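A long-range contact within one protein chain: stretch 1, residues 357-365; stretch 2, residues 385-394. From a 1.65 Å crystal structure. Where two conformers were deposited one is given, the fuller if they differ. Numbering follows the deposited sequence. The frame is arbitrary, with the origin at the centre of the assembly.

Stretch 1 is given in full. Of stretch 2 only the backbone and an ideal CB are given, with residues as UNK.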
# COMPACT_ATOMS: atom_id res chain seq x y z
N ALA A 357 -3.80 -0.37 -6.24
CA ALA A 357 -4.74 0.70 -6.57
C ALA A 357 -3.99 1.98 -6.90
O ALA A 357 -4.31 2.66 -7.89
CB ALA A 357 -5.72 0.92 -5.43
N ILE A 358 -3.01 2.36 -6.08
CA ILE A 358 -2.33 3.63 -6.36
C ILE A 358 -1.47 3.57 -7.62
O ILE A 358 -1.39 4.55 -8.37
CB ILE A 358 -1.56 4.21 -5.15
CG1 ILE A 358 -0.45 3.27 -4.69
CG2 ILE A 358 -2.52 4.50 -4.00
CD1 ILE A 358 0.41 3.87 -3.59
N ALA A 359 -0.84 2.42 -7.87
CA ALA A 359 -0.11 2.24 -9.13
C ALA A 359 -1.02 2.41 -10.35
O ALA A 359 -0.61 2.98 -11.38
CB ALA A 359 0.60 0.89 -9.18
N ARG A 360 -2.25 1.92 -10.24
CA ARG A 360 -3.17 1.96 -11.36
C ARG A 360 -3.55 3.41 -11.68
O ARG A 360 -3.93 3.70 -12.81
CB ARG A 360 -4.42 1.14 -11.06
CG ARG A 360 -5.33 0.95 -12.25
CD ARG A 360 -6.65 0.32 -11.83
NE ARG A 360 -7.43 -0.11 -12.99
CZ ARG A 360 -8.63 -0.67 -12.91
NH1 ARG A 360 -9.19 -0.87 -11.72
NH2 ARG A 360 -9.26 -1.04 -14.01
N ARG A 361 -3.44 4.29 -10.68
CA ARG A 361 -3.76 5.70 -10.84
C ARG A 361 -2.59 6.54 -11.35
O ARG A 361 -2.75 7.73 -11.65
CB ARG A 361 -4.25 6.26 -9.49
CG ARG A 361 -5.61 5.72 -9.09
CD ARG A 361 -5.94 6.07 -7.65
NE ARG A 361 -5.74 7.48 -7.37
CZ ARG A 361 -5.60 7.99 -6.15
NH1 ARG A 361 -5.61 7.19 -5.08
NH2 ARG A 361 -5.44 9.29 -5.99
N GLY A 362 -1.41 5.94 -11.43
CA GLY A 362 -0.22 6.65 -11.88
C GLY A 362 0.64 7.23 -10.77
O GLY A 362 1.49 8.08 -11.02
N ILE A 363 0.42 6.77 -9.54
CA ILE A 363 1.35 7.11 -8.47
C ILE A 363 2.64 6.30 -8.65
O ILE A 363 2.60 5.07 -8.76
CB ILE A 363 0.77 6.82 -7.09
CG1 ILE A 363 -0.58 7.53 -6.90
CG2 ILE A 363 1.77 7.19 -6.00
CD1 ILE A 363 -0.51 9.03 -7.03
N ARG A 364 3.79 6.98 -8.65
CA ARG A 364 5.09 6.35 -8.88
C ARG A 364 5.67 5.70 -7.62
O ARG A 364 5.57 6.27 -6.53
CB ARG A 364 6.10 7.39 -9.38
CG ARG A 364 5.79 8.00 -10.74
CD ARG A 364 6.39 7.17 -11.87
NE ARG A 364 6.43 7.92 -13.12
CZ ARG A 364 7.55 8.36 -13.70
NH1 ARG A 364 7.48 9.04 -14.83
NH2 ARG A 364 8.73 8.10 -13.15
N PRO A 365 6.32 4.54 -7.76
CA PRO A 365 6.88 3.93 -6.56
C PRO A 365 7.99 4.79 -5.96
O PRO A 365 8.19 4.75 -4.74
CB PRO A 365 7.43 2.58 -7.06
CG PRO A 365 7.57 2.73 -8.55
CD PRO A 365 6.49 3.71 -8.97
N UNK A 385 -0.45 12.84 4.92
CA UNK A 385 -1.71 12.92 4.20
C UNK A 385 -1.47 12.48 2.77
O UNK A 385 -0.34 12.49 2.29
CB UNK A 385 -2.30 14.33 4.25
N UNK A 386 -2.53 12.07 2.08
CA UNK A 386 -2.39 11.71 0.68
C UNK A 386 -1.84 12.88 -0.12
O UNK A 386 -1.10 12.69 -1.09
CB UNK A 386 -3.73 11.26 0.11
N UNK A 387 -2.17 14.10 0.30
CA UNK A 387 -1.66 15.29 -0.37
C UNK A 387 -0.14 15.33 -0.32
O UNK A 387 0.51 15.86 -1.23
CB UNK A 387 -2.24 16.55 0.27
N UNK A 388 0.44 14.77 0.74
CA UNK A 388 1.88 14.68 0.84
C UNK A 388 2.43 13.75 -0.24
O UNK A 388 3.46 14.03 -0.86
CB UNK A 388 2.29 14.19 2.23
N UNK A 389 1.75 12.63 -0.47
CA UNK A 389 2.20 11.69 -1.47
C UNK A 389 2.00 12.32 -2.86
O UNK A 389 2.85 12.20 -3.75
CB UNK A 389 1.45 10.36 -1.34
N UNK A 390 0.88 13.01 -3.03
CA UNK A 390 0.57 13.62 -4.32
C UNK A 390 1.60 14.69 -4.67
O UNK A 390 1.99 14.84 -5.83
CB UNK A 390 -0.84 14.22 -4.30
N UNK A 391 2.03 15.44 -3.66
CA UNK A 391 3.04 16.46 -3.86
C UNK A 391 4.34 15.90 -4.41
O UNK A 391 4.94 16.49 -5.32
CB UNK A 391 3.31 17.19 -2.54
N UNK A 392 4.77 14.77 -3.87
CA UNK A 392 5.99 14.13 -4.34
C UNK A 392 5.79 13.57 -5.74
O UNK A 392 6.68 13.66 -6.59
CB UNK A 392 6.42 13.02 -3.38
N UNK A 393 4.63 12.97 -5.96
CA UNK A 393 4.33 12.41 -7.27
C UNK A 393 4.23 13.49 -8.34
O UNK A 393 4.71 13.32 -9.47
CB UNK A 393 3.03 11.61 -7.21
N UNK A 394 3.59 14.59 -7.98
CA UNK A 394 3.44 15.72 -8.90
C UNK A 394 4.80 16.25 -9.35
O UNK A 394 5.00 16.53 -10.53
CB UNK A 394 2.63 16.84 -8.24

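Position 385 lies just before the helix, with phi/psi of -111/158, and stretch 1 is out of reach. An N-cap favours a small side chain that can accept a hydrogen bond: serine, threonine, aspartate or asparagine. It is S385. Its OG accepts from the backbone N of residue 387 at 3.3 Å, capping the helix.

At position 386 CA-to-CB points toward stretch 1, but nothing there comes within 5.5 Å of the ideal CB. Only a long side chain could bridge the gap. I358 offers a methyl group, so a large apolar or aromatic residue would suit. The residue is W386. Its CZ3 reaches I358 CG2 at 4.0 Å, and the ring meets that methyl obliquely.

Positions 387 and 388 are out of reach of stretch 1, which sets no demand on them. They are K387 and K388.

Position 389 again points toward stretch 1. The side chains of I358 and I363 make this side apolar, and a branched or long aliphatic residue would fit. It is I389, whose CG2 packs on I363 CG2 at 4.1 Å.

At position 390 CA-to-CB points sideways, so a contact needs a side chain that turns back. Two things are on offer: the CD1 methyl of I363 and, farther out, the guanidinium of R361. An acidic or amide group could answer the arginine, if long enough. A ring with a polar tip could serve both. Y390 does so. Its CD1 lies 4.1 Å from I363 CD1, and its OH accepts from R361 NH2 at 2.8 Å. The hydroxyl sits at the edge of the guanidinium, near its plane.

Positions 391 and 392 are out of reach. At 391 there is room for a CB, so this contact does not require glycine. They are G391 and L392.

Position 393 points toward stretch 1 and has the nearest backbone, with its CA 6.2 Å from I363 CA. The ideal CB is 4.4 Å from I363 CD1, 4.9 Å from R364 N and 5.4 Å from G362 O. A donor and an acceptor are thus both within reach of a short side chain. Aspartate could take the R364 amide, but a side-chain amide can answer both groups. It is N393. Its OD1 accepts from R364 N at 2.8 Å, and its ND2 donates to G362 O at 3.2 Å. The two bonds clasp the backbone around I363.

Position 394 is out of reach, leaving the choice open. It is R394.

Stretch 2 (385-394) SWKKIYGLNR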
# COMPACT_ATOMS: atom_id res chain seq x y z
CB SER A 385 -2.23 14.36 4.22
OG SER A 385 -3.32 14.52 3.32
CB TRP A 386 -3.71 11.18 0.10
CG TRP A 386 -4.00 9.79 0.54
CD1 TRP A 386 -4.92 9.40 1.46
CD2 TRP A 386 -3.32 8.60 0.11
NE1 TRP A 386 -4.88 8.03 1.62
CE2 TRP A 386 -3.91 7.52 0.80
CE3 TRP A 386 -2.29 8.35 -0.80
CZ2 TRP A 386 -3.49 6.21 0.61
CZ3 TRP A 386 -1.88 7.04 -0.99
CH2 TRP A 386 -2.48 5.98 -0.28
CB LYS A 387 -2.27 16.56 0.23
CG LYS A 387 -3.71 16.78 -0.22
CD LYS A 387 -4.39 17.95 0.48
CE LYS A 387 -5.82 18.10 -0.02
NZ LYS A 387 -6.61 19.12 0.73
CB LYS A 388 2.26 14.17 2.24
CG LYS A 388 3.75 14.03 2.46
CD LYS A 388 4.48 15.30 2.08
CE LYS A 388 5.97 15.15 2.36
NZ LYS A 388 6.79 16.05 1.51
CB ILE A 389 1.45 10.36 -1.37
CG1 ILE A 389 1.82 9.63 -0.08
CG2 ILE A 389 1.73 9.47 -2.58
CD1 ILE A 389 0.99 8.40 0.19
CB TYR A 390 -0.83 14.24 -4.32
CG TYR A 390 -1.96 13.26 -4.10
CD1 TYR A 390 -1.81 11.91 -4.39
CD2 TYR A 390 -3.20 13.69 -3.64
CE1 TYR A 390 -2.84 11.01 -4.20
CE2 TYR A 390 -4.24 12.79 -3.45
CZ TYR A 390 -4.05 11.46 -3.73
OH TYR A 390 -5.08 10.56 -3.56
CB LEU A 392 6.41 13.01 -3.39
CG LEU A 392 6.95 13.48 -2.04
CD1 LEU A 392 7.09 12.28 -1.11
CD2 LEU A 392 8.28 14.19 -2.22
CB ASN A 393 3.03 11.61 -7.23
CG ASN A 393 2.97 10.57 -8.31
OD1 ASN A 393 3.87 9.72 -8.40
ND2 ASN A 393 1.95 10.63 -9.16
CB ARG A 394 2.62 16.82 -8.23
CG ARG A 394 2.37 18.05 -9.11
CD ARG A 394 1.50 19.08 -8.37
NE ARG A 394 0.23 18.49 -7.95
CZ ARG A 394 -0.11 18.24 -6.68
NH1 ARG A 394 -1.29 17.69 -6.41
NH2 ARG A 394 0.71 18.55 -5.69
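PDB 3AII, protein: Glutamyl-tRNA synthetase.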